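Local coordinates for protein transcriptional regulator, TetR family (Cytophaga hutchinsonii, PDB 3EUP) that probably regulates transcription as a TetR-type dimer, binding DNA through a helix-turn-helix domain, its ligand being unknown, at residues Ser164-Ala167 / Leu168-Ala172; Ser185-Val188 / Phe189-Leu192; Leu133-Lys136 / Lys137-Thr141. One frame throughout, in Å; residues are numbered along the deposited sequence.

Contact 1 of 3, residues Ser164-Ala167 / Leu168-Ala172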
ATOM      1  N   SER A 164       8.605   2.204 -11.394  1.00 22.01           N
ATOM      2  CA  SER A 164       7.530   3.190 -11.436  1.00 22.34           C
ATOM      3  C   SER A 164       6.176   2.593 -11.771  1.00 21.77           C
ATOM      4  O   SER A 164       5.166   3.053 -11.244  1.00 23.43           O
ATOM      5  CB  SER A 164       7.838   4.302 -12.425  1.00 22.24           C
ATOM      6  OG  SER A 164       9.081   4.885 -12.066  1.00 25.76           O
ATOM      7  N   MET A 165       6.167   1.591 -12.639  1.00 21.66           N
ATOM      8  CA  MET A 165       4.959   0.847 -13.023  1.00 20.69           C
ATOM      9  C   MET A 165       4.376   0.196 -11.787  1.00 19.84           C
ATOM     10  O   MET A 165       3.175   0.303 -11.531  1.00 20.53           O
ATOM     11  CB  MET A 165       5.274  -0.267 -14.072  1.00 20.77           C
ATOM     12  CG  MET A 165       5.611   0.200 -15.526  1.00 20.50           C
ATOM     13  SD  MET A 165       6.065  -1.190 -16.665  1.00 14.54           S
ATOM     14  CE  MET A 165       4.503  -2.096 -16.554  1.00 18.28           C
ATOM     15  N   ILE A 166       5.242  -0.495 -11.044  1.00 19.05           N
ATOM     16  CA  ILE A 166       4.879  -1.162  -9.809  1.00 19.23           C
ATOM     17  C   ILE A 166       4.287  -0.188  -8.826  1.00 19.05           C
ATOM     18  O   ILE A 166       3.227  -0.426  -8.269  1.00 19.29           O
ATOM     19  CB  ILE A 166       6.084  -1.933  -9.230  1.00 20.06           C
ATOM     20  CG1 ILE A 166       6.388  -3.136 -10.152  1.00 21.42           C
ATOM     21  CG2 ILE A 166       5.795  -2.372  -7.759  1.00 17.51           C
ATOM     22  CD1 ILE A 166       7.706  -3.908  -9.865  1.00 21.39           C
ATOM     23  N   ALA A 167       4.922   0.968  -8.681  1.00 19.65           N
ATOM     24  CA  ALA A 167       4.407   1.995  -7.812  1.00 19.55           C
ATOM     25  C   ALA A 167       3.044   2.443  -8.253  1.00 20.13           C
ATOM     26  O   ALA A 167       2.144   2.635  -7.433  1.00 20.83           O
ATOM     27  CB  ALA A 167       5.380   3.196  -7.740  1.00 19.36           C
ATOM     28  N   LEU A 168       2.891   2.668  -9.545  1.00 21.29           N
ATOM     29  CA  LEU A 168       1.635   3.151 -10.047  1.00 21.37           C
ATOM     30  C   LEU A 168       0.494   2.147  -9.879  1.00 20.76           C
ATOM     31  O   LEU A 168      -0.625   2.552  -9.560  1.00 20.12           O
ATOM     32  CB  LEU A 168       1.760   3.570 -11.500  1.00 21.30           C
ATOM     33  CG  LEU A 168       2.436   4.914 -11.781  1.00 23.57           C
ATOM     34  CD1 LEU A 168       2.672   5.051 -13.325  1.00 19.76           C
ATOM     35  CD2 LEU A 168       1.603   6.050 -11.206  1.00 20.68           C
ATOM     36  N   VAL A 169       0.762   0.857 -10.089  1.00 20.88           N
ATOM     37  CA  VAL A 169      -0.251  -0.149  -9.951  1.00 20.68           C
ATOM     38  C   VAL A 169      -0.665  -0.299  -8.471  1.00 21.69           C
ATOM     39  O   VAL A 169      -1.841  -0.231  -8.146  1.00 20.52           O
ATOM     40  CB  VAL A 169       0.197  -1.492 -10.555  1.00 21.70           C
ATOM     41  CG1 VAL A 169      -0.798  -2.619 -10.199  1.00 18.95           C
ATOM     42  CG2 VAL A 169       0.332  -1.344 -12.094  1.00 19.38           C
ATOM     43  N   GLU A 170       0.320  -0.429  -7.584  1.00 21.39           N
ATOM     44  CA  GLU A 170       0.050  -0.604  -6.185  1.00 20.87           C
ATOM     45  C   GLU A 170      -0.595   0.642  -5.570  1.00 21.11           C
ATOM     46  O   GLU A 170      -1.458   0.513  -4.738  1.00 21.57           O
ATOM     47  CB  GLU A 170       1.319  -1.022  -5.455  1.00 21.47           C
ATOM     48  CG  GLU A 170       1.886  -2.342  -5.984  1.00 22.81           C
ATOM     49  CD  GLU A 170       0.889  -3.490  -5.899  1.00 27.96           C
ATOM     50  OE1 GLU A 170       0.705  -4.060  -4.781  1.00 29.16           O
ATOM     51  OE2 GLU A 170       0.326  -3.846  -6.961  1.00 27.92           O
ATOM     52  N   GLY A 171      -0.175   1.826  -6.017  1.00 21.25           N
ATOM     53  CA  GLY A 171      -0.752   3.096  -5.605  1.00 20.95           C
ATOM     54  C   GLY A 171      -2.185   3.261  -6.082  1.00 21.03           C
ATOM     55  O   GLY A 171      -3.016   3.784  -5.332  1.00 19.97           O
ATOM     56  N   ALA A 172      -2.481   2.787  -7.301  1.00 20.08           N
ATOM     57  CA  ALA A 172      -3.841   2.788  -7.835  1.00 20.29           C
ATOM     58  C   ALA A 172      -4.725   1.933  -6.950  1.00 20.13           C
ATOM     59  O   ALA A 172      -5.780   2.377  -6.554  1.00 21.63           O
ATOM     60  CB  ALA A 172      -3.884   2.307  -9.355  1.00 18.82           C
TER

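Contact 2 of 3, residues Ser185-Val188 / Phe189-Leu192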
ATOM      1  N   SER A 185      -8.971   5.632  -8.973  1.00 21.17           N
ATOM      2  CA  SER A 185      -7.848   4.788  -9.356  1.00 21.06           C
ATOM      3  C   SER A 185      -7.706   4.768 -10.888  1.00 21.41           C
ATOM      4  O   SER A 185      -6.590   4.625 -11.401  1.00 21.15           O
ATOM      5  CB  SER A 185      -7.977   3.388  -8.749  1.00 20.94           C
ATOM      6  OG  SER A 185      -9.311   2.873  -8.892  1.00 21.53           O
ATOM      7  N   ASP A 186      -8.811   4.924 -11.640  1.00 21.47           N
ATOM      8  CA  ASP A 186      -8.710   4.987 -13.130  1.00 22.05           C
ATOM      9  C   ASP A 186      -7.758   6.106 -13.596  1.00 21.67           C
ATOM     10  O   ASP A 186      -7.090   5.959 -14.602  1.00 20.26           O
ATOM     11  CB  ASP A 186     -10.092   5.158 -13.814  1.00 23.05           C
ATOM     12  CG  ASP A 186     -10.904   3.894 -13.801  1.00 24.94           C
ATOM     13  OD1 ASP A 186     -10.323   2.812 -13.530  1.00 25.81           O
ATOM     14  OD2 ASP A 186     -12.140   3.999 -13.971  1.00 24.81           O
ATOM     15  N   TYR A 187      -7.672   7.210 -12.859  1.00 21.23           N
ATOM     16  CA  TYR A 187      -6.696   8.264 -13.211  1.00 21.97           C
ATOM     17  C   TYR A 187      -5.244   7.764 -13.127  1.00 21.07           C
ATOM     18  O   TYR A 187      -4.417   8.102 -13.975  1.00 21.56           O
ATOM     19  CB  TYR A 187      -6.825   9.516 -12.343  1.00 22.00           C
ATOM     20  CG  TYR A 187      -8.076  10.299 -12.568  1.00 22.83           C
ATOM     21  CD1 TYR A 187      -8.298  11.004 -13.766  1.00 22.69           C
ATOM     22  CD2 TYR A 187      -9.039  10.375 -11.582  1.00 25.01           C
ATOM     23  CE1 TYR A 187      -9.453  11.743 -13.949  1.00 25.11           C
ATOM     24  CE2 TYR A 187     -10.190  11.110 -11.759  1.00 26.99           C
ATOM     25  CZ  TYR A 187     -10.396  11.781 -12.952  1.00 27.88           C
ATOM     26  OH  TYR A 187     -11.545  12.503 -13.111  1.00 33.73           O
ATOM     27  N   VAL A 188      -4.965   6.877 -12.186  1.00 20.33           N
ATOM     28  CA  VAL A 188      -3.593   6.356 -12.035  1.00 20.09           C
ATOM     29  C   VAL A 188      -3.251   5.356 -13.155  1.00 20.89           C
ATOM     30  O   VAL A 188      -2.110   5.321 -13.694  1.00 20.78           O
ATOM     31  CB  VAL A 188      -3.412   5.753 -10.639  1.00 19.87           C
ATOM     32  CG1 VAL A 188      -1.933   5.272 -10.408  1.00 19.52           C
ATOM     33  CG2 VAL A 188      -3.870   6.788  -9.578  1.00 18.84           C
ATOM     34  N   PHE A 189      -4.217   4.514 -13.500  1.00 20.95           N
ATOM     35  CA  PHE A 189      -4.016   3.588 -14.607  1.00 21.24           C
ATOM     36  C   PHE A 189      -3.809   4.362 -15.900  1.00 22.10           C
ATOM     37  O   PHE A 189      -3.053   3.919 -16.793  1.00 22.96           O
ATOM     38  CB  PHE A 189      -5.204   2.604 -14.698  1.00 20.99           C
ATOM     39  CG  PHE A 189      -5.161   1.550 -13.635  1.00 22.34           C
ATOM     40  CD1 PHE A 189      -4.115   0.634 -13.625  1.00 22.05           C
ATOM     41  CD2 PHE A 189      -6.107   1.464 -12.646  1.00 19.78           C
ATOM     42  CE1 PHE A 189      -4.015  -0.328 -12.639  1.00 21.20           C
ATOM     43  CE2 PHE A 189      -6.027   0.489 -11.678  1.00 22.66           C
ATOM     44  CZ  PHE A 189      -4.951  -0.429 -11.682  1.00 22.77           C
ATOM     45  N   GLU A 190      -4.476   5.507 -16.008  1.00 21.59           N
ATOM     46  CA  GLU A 190      -4.272   6.391 -17.146  1.00 23.54           C
ATOM     47  C   GLU A 190      -2.805   6.902 -17.182  1.00 23.32           C
ATOM     48  O   GLU A 190      -2.159   6.938 -18.248  1.00 23.27           O
ATOM     49  CB  GLU A 190      -5.273   7.559 -17.084  1.00 23.90           C
ATOM     50  CG  GLU A 190      -5.590   8.144 -18.379  1.00 28.57           C
ATOM     51  CD  GLU A 190      -6.341   9.486 -18.257  1.00 34.49           C
ATOM     52  OE1 GLU A 190      -7.159   9.652 -17.292  1.00 33.88           O
ATOM     53  OE2 GLU A 190      -6.059  10.378 -19.114  1.00 34.29           O
ATOM     54  N   SER A 191      -2.267   7.280 -16.030  1.00 22.37           N
ATOM     55  CA  SER A 191      -0.867   7.645 -15.978  1.00 22.55           C
ATOM     56  C   SER A 191       0.051   6.452 -16.230  1.00 22.07           C
ATOM     57  O   SER A 191       1.106   6.647 -16.717  1.00 22.53           O
ATOM     58  CB  SER A 191      -0.509   8.330 -14.642  1.00 23.27           C
ATOM     59  OG  SER A 191      -1.088   9.637 -14.571  1.00 23.32           O
ATOM     60  N   LEU A 192      -0.311   5.230 -15.867  1.00 22.16           N
ATOM     61  CA  LEU A 192       0.509   4.093 -16.275  1.00 22.69           C
ATOM     62  C   LEU A 192       0.618   4.034 -17.810  1.00 23.62           C
ATOM     63  O   LEU A 192       1.702   3.854 -18.357  1.00 22.54           O
ATOM     64  CB  LEU A 192      -0.077   2.798 -15.765  1.00 23.35           C
ATOM     65  CG  LEU A 192       0.661   1.497 -16.031  1.00 23.12           C
ATOM     66  CD1 LEU A 192       2.067   1.466 -15.352  1.00 24.35           C
ATOM     67  CD2 LEU A 192      -0.208   0.384 -15.495  1.00 22.13           C
TER

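Contact 3 of 3, residues Leu133-Lys136 / Lys137-Thr141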
ATOM      1  N   LEU A 133      10.659  -7.865  -6.377  1.00 24.83           N
ATOM      2  CA  LEU A 133      11.829  -7.904  -7.236  1.00 25.26           C
ATOM      3  C   LEU A 133      11.651  -8.865  -8.431  1.00 24.99           C
ATOM      4  O   LEU A 133      12.113  -8.557  -9.528  1.00 24.14           O
ATOM      5  CB  LEU A 133      13.107  -8.199  -6.440  1.00 25.29           C
ATOM      6  CG  LEU A 133      13.439  -7.031  -5.488  1.00 28.21           C
ATOM      7  CD1 LEU A 133      14.637  -7.341  -4.502  1.00 25.70           C
ATOM      8  CD2 LEU A 133      13.663  -5.735  -6.300  1.00 28.41           C
ATOM      9  N   SER A 134      10.985 -10.003  -8.241  1.00 25.07           N
ATOM     10  CA  SER A 134      10.662 -10.884  -9.369  1.00 26.28           C
ATOM     11  C   SER A 134       9.717 -10.254 -10.393  1.00 24.51           C
ATOM     12  O   SER A 134       9.847 -10.505 -11.593  1.00 23.06           O
ATOM     13  CB  SER A 134      10.036 -12.186  -8.884  1.00 27.31           C
ATOM     14  OG  SER A 134      11.026 -12.914  -8.185  1.00 33.90           O
ATOM     15  N   TRP A 135       8.737  -9.503  -9.888  1.00 23.55           N
ATOM     16  CA  TRP A 135       7.813  -8.771 -10.717  1.00 23.25           C
ATOM     17  C   TRP A 135       8.619  -7.747 -11.502  1.00 24.05           C
ATOM     18  O   TRP A 135       8.516  -7.722 -12.729  1.00 23.41           O
ATOM     19  CB  TRP A 135       6.725  -8.115  -9.878  1.00 22.34           C
ATOM     20  CG  TRP A 135       5.687  -7.363 -10.616  1.00 22.09           C
ATOM     21  CD1 TRP A 135       5.456  -7.335 -11.961  1.00 21.74           C
ATOM     22  CD2 TRP A 135       4.694  -6.516 -10.021  1.00 23.54           C
ATOM     23  NE1 TRP A 135       4.395  -6.502 -12.237  1.00 23.02           N
ATOM     24  CE2 TRP A 135       3.906  -5.999 -11.054  1.00 22.88           C
ATOM     25  CE3 TRP A 135       4.408  -6.143  -8.704  1.00 23.51           C
ATOM     26  CZ2 TRP A 135       2.832  -5.120 -10.812  1.00 23.65           C
ATOM     27  CZ3 TRP A 135       3.305  -5.291  -8.464  1.00 23.92           C
ATOM     28  CH2 TRP A 135       2.563  -4.780  -9.512  1.00 22.97           C
ATOM     29  N   LYS A 136       9.466  -6.964 -10.809  1.00 25.56           N
ATOM     30  CA  LYS A 136      10.365  -6.003 -11.474  1.00 26.31           C
ATOM     31  C   LYS A 136      11.211  -6.671 -12.601  1.00 27.33           C
ATOM     32  O   LYS A 136      11.332  -6.117 -13.702  1.00 25.22           O
ATOM     33  CB  LYS A 136      11.246  -5.252 -10.454  1.00 27.02           C
ATOM     34  CG  LYS A 136      12.358  -4.348 -11.040  1.00 29.18           C
ATOM     35  CD  LYS A 136      13.566  -5.181 -11.568  1.00 33.76           C
ATOM     36  CE  LYS A 136      14.846  -4.374 -11.863  1.00 37.31           C
ATOM     37  NZ  LYS A 136      14.505  -2.959 -12.119  1.00 42.19           N
ATOM     38  N   LYS A 137      11.758  -7.849 -12.327  1.00 28.19           N
ATOM     39  CA  LYS A 137      12.622  -8.529 -13.293  1.00 30.30           C
ATOM     40  C   LYS A 137      11.850  -8.951 -14.538  1.00 29.15           C
ATOM     41  O   LYS A 137      12.343  -8.846 -15.660  1.00 30.21           O
ATOM     42  CB  LYS A 137      13.344  -9.728 -12.656  1.00 31.28           C
ATOM     43  CG  LYS A 137      14.822  -9.454 -12.323  1.00 37.24           C
ATOM     44  CD  LYS A 137      15.409 -10.332 -11.144  1.00 41.68           C
ATOM     45  CE  LYS A 137      14.617 -10.163  -9.828  1.00 45.05           C
ATOM     46  NZ  LYS A 137      15.186 -10.893  -8.649  1.00 47.30           N
ATOM     47  N   ASN A 138      10.636  -9.422 -14.341  1.00 29.11           N
ATOM     48  CA  ASN A 138       9.750  -9.717 -15.451  1.00 29.04           C
ATOM     49  C   ASN A 138       9.457  -8.502 -16.289  1.00 27.91           C
ATOM     50  O   ASN A 138       9.467  -8.581 -17.502  1.00 28.01           O
ATOM     51  CB  ASN A 138       8.450 -10.323 -14.969  1.00 29.44           C
ATOM     52  CG  ASN A 138       8.624 -11.744 -14.471  1.00 32.21           C
ATOM     53  OD1 ASN A 138       8.058 -12.133 -13.457  1.00 37.59           O
ATOM     54  ND2 ASN A 138       9.398 -12.531 -15.195  1.00 39.66           N
ATOM     55  N   LEU A 139       9.205  -7.376 -15.653  1.00 26.58           N
ATOM     56  CA  LEU A 139       8.895  -6.159 -16.386  1.00 26.16           C
ATOM     57  C   LEU A 139      10.090  -5.716 -17.227  1.00 26.17           C
ATOM     58  O   LEU A 139       9.930  -5.371 -18.409  1.00 25.77           O
ATOM     59  CB  LEU A 139       8.462  -5.020 -15.449  1.00 25.48           C
ATOM     60  CG  LEU A 139       7.138  -5.157 -14.686  1.00 23.41           C
ATOM     61  CD1 LEU A 139       6.908  -3.891 -13.812  1.00 19.17           C
ATOM     62  CD2 LEU A 139       5.919  -5.423 -15.595  1.00 20.98           C
ATOM     63  N   VAL A 140      11.278  -5.712 -16.617  1.00 26.23           N
ATOM     64  CA  VAL A 140      12.509  -5.424 -17.342  1.00 26.44           C
ATOM     65  C   VAL A 140      12.680  -6.359 -18.586  1.00 26.33           C
ATOM     66  O   VAL A 140      12.982  -5.904 -19.690  1.00 24.89           O
ATOM     67  CB  VAL A 140      13.740  -5.466 -16.398  1.00 27.94           C
ATOM     68  CG1 VAL A 140      13.604  -4.421 -15.276  1.00 26.17           C
ATOM     69  CG2 VAL A 140      13.905  -6.797 -15.766  1.00 28.99           C
ATOM     70  N   THR A 141      12.404  -7.641 -18.424  1.00 26.67           N
ATOM     71  CA  THR A 141      12.487  -8.589 -19.558  1.00 26.66           C
ATOM     72  C   THR A 141      11.544  -8.190 -20.695  1.00 27.07           C
ATOM     73  O   THR A 141      11.946  -8.214 -21.867  1.00 26.41           O
ATOM     74  CB  THR A 141      12.150  -9.991 -19.107  1.00 26.37           C
ATOM     75  OG1 THR A 141      13.103 -10.351 -18.115  1.00 27.89           O
ATOM     76  CG2 THR A 141      12.217 -10.999 -20.270  1.00 27.06           C
TER
HETATM   77  O   HOH W   1      13.202 -11.928  -6.258  1.00 34.81           O

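Contact 1 of 3, residues Ser164-Ala167 / Leu168-Ala172
Leu168 lies one turn on from Ser164 and folds its side chain back over the carbonyl of that residue. Leu168 N donates to Ser164 O at 2.9 Å, and the N-H comes in from 27° off the carbonyl plane. Leu168 CG then rests 3.3 Å from the same Ser164 O. CG stands beside its own backbone N (chi1 -77°), which swings the branch back along the helix. Ala167 carries only a methyl, and its backbone does the joining: Ala167 O takes Gly171 N at 2.8 Å.

Ile166 makes the next backbone bond of the helix. Ile166 O accepts Glu170 N at 3.0 Å in a nearly straight bond, with an angle of 172° at the hydrogen. The side chains of this pair barely meet, Ile166 CG2 being 4.3 Å from Glu170 CG. Glu170 CG itself lies 3.3 Å from Ile166 O, and the chain bends beyond it.

These turns are regular alpha-helix in the C-terminal domain of a TetR-type regulator, which in this family usually binds the ligand and forms the dimer. Two C-terminal helices from each subunit usually pack as a four-helix bundle, and helix 158-179 fits that role. Leu168 meets Leu168 of the second subunit, and Ala167 meets Val188 of that subunit. Ile166 faces the other way, onto Ile132 and Trp135 of helix 122-148. Val169 CG2 is turned back to 3.3 Å from Met165 O, the acceptor of Val169 N. The hydroxyl of Ser164 hydrogen-bonds both to Lys160 O and to Ser191 OG of the second subunit.

Contact 2 of 3, residues Ser185-Val188 / Phe189-Leu192
Phe189 packs back against Ser185 on helix 182-197, the last helix of the TetR-type C-terminal domain. This helix belongs to the dimer interface, consistent with the four-helix bundle known in the family.

The tight part is the buried side. Phe189 N donates to Ser185 O at 3.2 Å, and Val188 N also reaches this oxygen in a weak bond. The ring also comes up to this carbonyl, with Phe189 CD2 3.4 Å from Ser185 O. CG lies beside the backbone N (chi1 -75°), which carries the ring back towards the preceding turn. Asp186 CA sits at the ring edge, near its plane. Tyr91, Ser92 and Asn96 of helix 91-96 also touch the Phe189 side chain. Val188 O takes Leu192 N at 2.8 Å, while the valine side chain packs on Leu168 and Ala172 of helix 158-179. Ser191 is buried too, its hydroxyl used in the pairing with Ser164 of the second subunit.

The other side is looser. Asp186 is exposed, and Tyr187 and Glu190 are partly so. Glu190 OE2 makes a long, weak ion pair with Lys160 NZ of the second subunit. Tyr187 and Glu190 run side by side in the same direction, their ring and carboxylate planes 33° apart. The nearest atoms of these two side chains are Tyr187 CD1 and Glu190 OE1, at 3.9 Å.

Contact 3 of 3, residues Leu133-Lys136 / Lys137-Thr141
Trp135 and Leu139 lie side by side on one face of helix 122-148 and point the same way. The pyrrole part of the indole does the touching. Trp135 CD1 is 3.9 Å from Leu139 CG, and Trp135 NE1 is 3.8 Å from Leu139 CD2. Trp135 CG is turned directly away from the backbone N (chi1 -178°), which lets the indole run alongside the leucine of the next turn. Leu139 also packs on Met165 of helix 158-179. With an alanine here in place of Leu139, the pyrrole side of the indole would probably lose its apolar neighbour, with a gap opened between it and Met165.

A second pair lies nearby. The lysine chain of Lys136 bends at chi2 (-76°) and crosses Val140 at a slant. Lys136 NZ ends 3.6 Å from Val140 CG1.

The backbone beneath is regular alpha-helix, held by i to i+4 bonds, part of a long helix in the TetR-type C-terminal domain. Val140 N donates to Lys136 O at 2.9 Å, nearly straight at 174°. Leu139 N meets Trp135 O at 3.0 Å.

Lys137 curls back along the outer face, and its NZ lies 4.1 Å from Leu133 CB. One water bridges Lys137 NZ, for which it is the acceptor at 3.3 Å, and Ser134 OG. Asn138 is less settled. Its OD1 is modelled 3.1 Å from Ser134 O, and both are acceptors, which makes the chosen amide orientation doubtful.

Farther out, Tyr91 OH hydrogen-bonds Trp135 NE1 and anchors the indole. Glu170 of helix 158-179 packs on the same tryptophan. Leu133 packs on Tyr184 of the second subunit.

Overall arrangement
From the N terminus, contact 3 comes first, on helix 122-148. Contact 1 follows on helix 158-179 and contact 2 on helix 182-197. Each is a local contact between successive turns of one helix, so none closes a loop. The three run in series, without nesting or crossing. Contact 1 is the middle layer. Its Ile166 and Met165 touch Leu139 of contact 3, and Ala172 CB lies 3.6 Å from Phe189 CE2 of contact 2. Contacts 2 and 3 do not touch, with nearest atoms about 7 Å apart. All three meet the second subunit, contact 3 through Leu133 alone.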